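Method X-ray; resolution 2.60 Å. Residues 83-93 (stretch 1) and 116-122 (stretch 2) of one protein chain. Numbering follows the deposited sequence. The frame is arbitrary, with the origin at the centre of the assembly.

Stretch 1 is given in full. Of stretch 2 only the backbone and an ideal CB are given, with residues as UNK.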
# COMPACT_ATOMS: atom_id res chain seq x y z
N VAL D 83 25.89 5.37 8.86
CA VAL D 83 25.39 6.38 9.77
C VAL D 83 26.49 6.98 10.63
O VAL D 83 26.41 8.16 10.96
CB VAL D 83 24.27 5.88 10.69
CG1 VAL D 83 24.75 4.80 11.63
CG2 VAL D 83 23.67 7.06 11.47
N ILE D 84 27.43 6.14 11.07
CA ILE D 84 28.56 6.61 11.88
C ILE D 84 29.30 7.67 11.11
O ILE D 84 29.63 8.72 11.63
CB ILE D 84 29.55 5.48 12.22
CG1 ILE D 84 28.97 4.54 13.28
CG2 ILE D 84 30.87 6.06 12.71
CD1 ILE D 84 29.72 3.23 13.41
N LEU D 85 29.58 7.36 9.85
CA LEU D 85 30.20 8.35 8.98
C LEU D 85 29.31 9.58 8.79
O LEU D 85 29.78 10.72 8.81
CB LEU D 85 30.51 7.75 7.60
CG LEU D 85 31.18 8.71 6.62
CD1 LEU D 85 32.37 9.41 7.24
CD2 LEU D 85 31.62 7.97 5.36
N SER D 86 28.02 9.33 8.59
CA SER D 86 27.07 10.39 8.23
C SER D 86 26.92 11.42 9.36
O SER D 86 26.85 12.62 9.12
CB SER D 86 25.69 9.77 7.89
OG SER D 86 24.87 10.70 7.21
N VAL D 87 26.77 10.90 10.57
CA VAL D 87 26.65 11.73 11.75
C VAL D 87 27.95 12.50 11.93
O VAL D 87 27.94 13.73 12.08
CB VAL D 87 26.33 10.89 13.01
CG1 VAL D 87 26.63 11.67 14.28
CG2 VAL D 87 24.86 10.48 13.00
N HIS D 88 29.06 11.77 11.92
CA HIS D 88 30.39 12.35 12.16
C HIS D 88 30.55 13.64 11.40
O HIS D 88 30.93 14.67 11.96
CB HIS D 88 31.49 11.34 11.77
CG HIS D 88 32.84 11.94 11.56
ND1 HIS D 88 33.81 11.96 12.54
CD2 HIS D 88 33.43 12.47 10.46
CE1 HIS D 88 34.90 12.54 12.08
NE2 HIS D 88 34.70 12.85 10.81
N THR D 89 30.26 13.58 10.11
CA THR D 89 30.50 14.72 9.20
C THR D 89 29.46 15.80 9.20
O THR D 89 29.78 16.97 9.35
CB THR D 89 30.58 14.21 7.76
OG1 THR D 89 31.39 13.04 7.74
CG2 THR D 89 31.13 15.27 6.82
N SER D 90 28.21 15.39 8.99
CA SER D 90 27.11 16.27 8.66
C SER D 90 26.59 17.05 9.88
O SER D 90 26.05 18.15 9.77
CB SER D 90 26.01 15.39 8.09
OG SER D 90 25.46 14.58 9.11
N VAL D 91 26.66 16.40 11.04
CA VAL D 91 26.19 17.00 12.30
C VAL D 91 27.22 16.98 13.45
O VAL D 91 27.03 17.67 14.45
CB VAL D 91 24.89 16.35 12.76
CG1 VAL D 91 23.79 16.61 11.74
CG2 VAL D 91 25.06 14.86 13.02
N GLY D 92 28.32 16.24 13.29
CA GLY D 92 29.44 16.29 14.22
C GLY D 92 30.56 17.25 13.85
O GLY D 92 31.27 17.75 14.71
N THR D 93 30.75 17.48 12.55
CA THR D 93 31.87 18.31 12.07
C THR D 93 31.36 19.58 11.35
O THR D 93 31.93 20.66 11.51
CB THR D 93 32.89 17.55 11.18
OG1 THR D 93 32.42 17.63 9.85
CG2 THR D 93 33.08 16.07 11.55
N UNK D 116 41.35 11.13 13.17
CA UNK D 116 41.99 11.04 14.51
C UNK D 116 40.98 11.30 15.63
O UNK D 116 41.08 10.72 16.71
CB UNK D 116 43.14 12.04 14.62
N UNK D 117 40.01 12.17 15.34
CA UNK D 117 38.86 12.43 16.21
C UNK D 117 37.52 12.12 15.56
O UNK D 117 37.33 12.33 14.37
CB UNK D 117 38.87 13.89 16.66
N UNK D 118 36.61 11.63 16.39
CA UNK D 118 35.27 11.22 15.97
C UNK D 118 34.18 12.12 16.57
O UNK D 118 34.22 12.48 17.76
CB UNK D 118 35.02 9.76 16.37
N UNK D 119 33.15 12.37 15.76
CA UNK D 119 32.15 13.40 16.01
C UNK D 119 30.79 12.83 16.38
O UNK D 119 30.39 11.77 15.93
CB UNK D 119 32.01 14.29 14.78
N UNK D 120 30.05 13.61 17.17
CA UNK D 120 28.74 13.21 17.64
C UNK D 120 27.86 14.46 17.69
O UNK D 120 28.38 15.57 17.60
CB UNK D 120 28.82 12.53 19.01
N UNK D 121 26.56 14.27 17.94
CA UNK D 121 25.52 15.35 17.76
C UNK D 121 24.56 15.76 18.86
O UNK D 121 23.92 16.81 18.78
CB UNK D 121 24.62 14.93 16.59
N UNK D 122 24.47 15.01 19.92
CA UNK D 122 23.80 15.55 21.10
C UNK D 122 22.68 16.65 21.02
O UNK D 122 22.79 17.73 21.62
CB UNK D 122 24.92 16.12 21.98

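Position 116 lies beyond the reach of stretch 1. Nothing visible restricts the choice. The deposited residue is Asp 116, and it makes no contact here.

Position 117 has extended backbone angles, and its CA-to-CB bond points sideways. The ideal CB finds no neighbour within 5.5 Å. Many side chains would suit, polar ones included. The contact comes from the backbone: the carbonyl O of 117 lies 3.3 Å from CE1 of His 88, at the edge of that ring and near its plane. The residue is His 117. The end of its side chain leads away from stretch 1.

At position 118 the CA-to-CB bond points away, yet the ideal CB is 4.6 Å from ND1 of His 88. A short side chain would not reach Ile 84. A longer apolar one, such as leucine, isoleucine or methionine, could turn back and reach it. The residue is Leu 118, and its end does come nearer. Its CD1 lies 3.7 Å from ND1 of His 88 and 4.3 Å from CG2 of Ile 84, the latter an apolar contact.

Position 119 is the tightest. A CB would point toward stretch 1. The ideal CB would sit 3.0 Å from O of His 88 and 3.3 Å from CA of Gly 92, both tight. Glycine suits best; the phi/psi values of -110/151 do not themselves require it. The residue is Gly 119. Without a side chain it packs closely against Gly 92, with the two CA atoms 4.3 Å apart. Its N also donates a weak hydrogen bond to ND1 of His 88, at 3.3 Å and a bent angle of 136°.

Position 120 continues the strand with its CB pointing away, 5.3 Å from CG1 of Val 87. Stretch 1 sets little limit on size, so several residues would fit. The residue is Ala 120. Its backbone does the packing: its O lies 3.6 Å from CA of Gly 92.

At position 121 the CB points toward stretch 1, 3.6 Å from CG2 of Val 91 and 4.5 Å from CG1 of Val 87. These methyls favour an apolar side chain, aliphatic or aromatic. The residue is Phe 121, chi1 t. One ring face receives CB of Val 91, 3.8 Å from the ring centroid, a CH-pi contact.

Position 122 has positive phi and is out of reach. Glycine would be easy there, but the residue is Ala 122.

Stretch 2, residues 116-122: DHLGAFA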
# COMPACT_ATOMS: atom_id res chain seq x y z
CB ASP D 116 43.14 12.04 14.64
CG ASP D 116 43.85 11.92 16.00
OD1 ASP D 116 44.37 10.83 16.33
OD2 ASP D 116 43.88 12.93 16.74
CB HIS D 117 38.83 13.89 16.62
CG HIS D 117 39.67 14.21 17.81
ND1 HIS D 117 39.63 15.44 18.42
CD2 HIS D 117 40.54 13.46 18.52
CE1 HIS D 117 40.47 15.45 19.44
NE2 HIS D 117 41.03 14.26 19.52
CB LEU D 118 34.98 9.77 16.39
CG LEU D 118 33.63 9.21 15.91
CD1 LEU D 118 33.70 8.82 14.45
CD2 LEU D 118 33.17 8.04 16.77
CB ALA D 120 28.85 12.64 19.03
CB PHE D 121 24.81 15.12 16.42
CG PHE D 121 23.70 16.08 16.13
CD1 PHE D 121 23.98 17.41 15.84
CD2 PHE D 121 22.38 15.65 16.09
CE1 PHE D 121 22.97 18.29 15.50
CE2 PHE D 121 21.35 16.53 15.77
CZ PHE D 121 21.65 17.85 15.47
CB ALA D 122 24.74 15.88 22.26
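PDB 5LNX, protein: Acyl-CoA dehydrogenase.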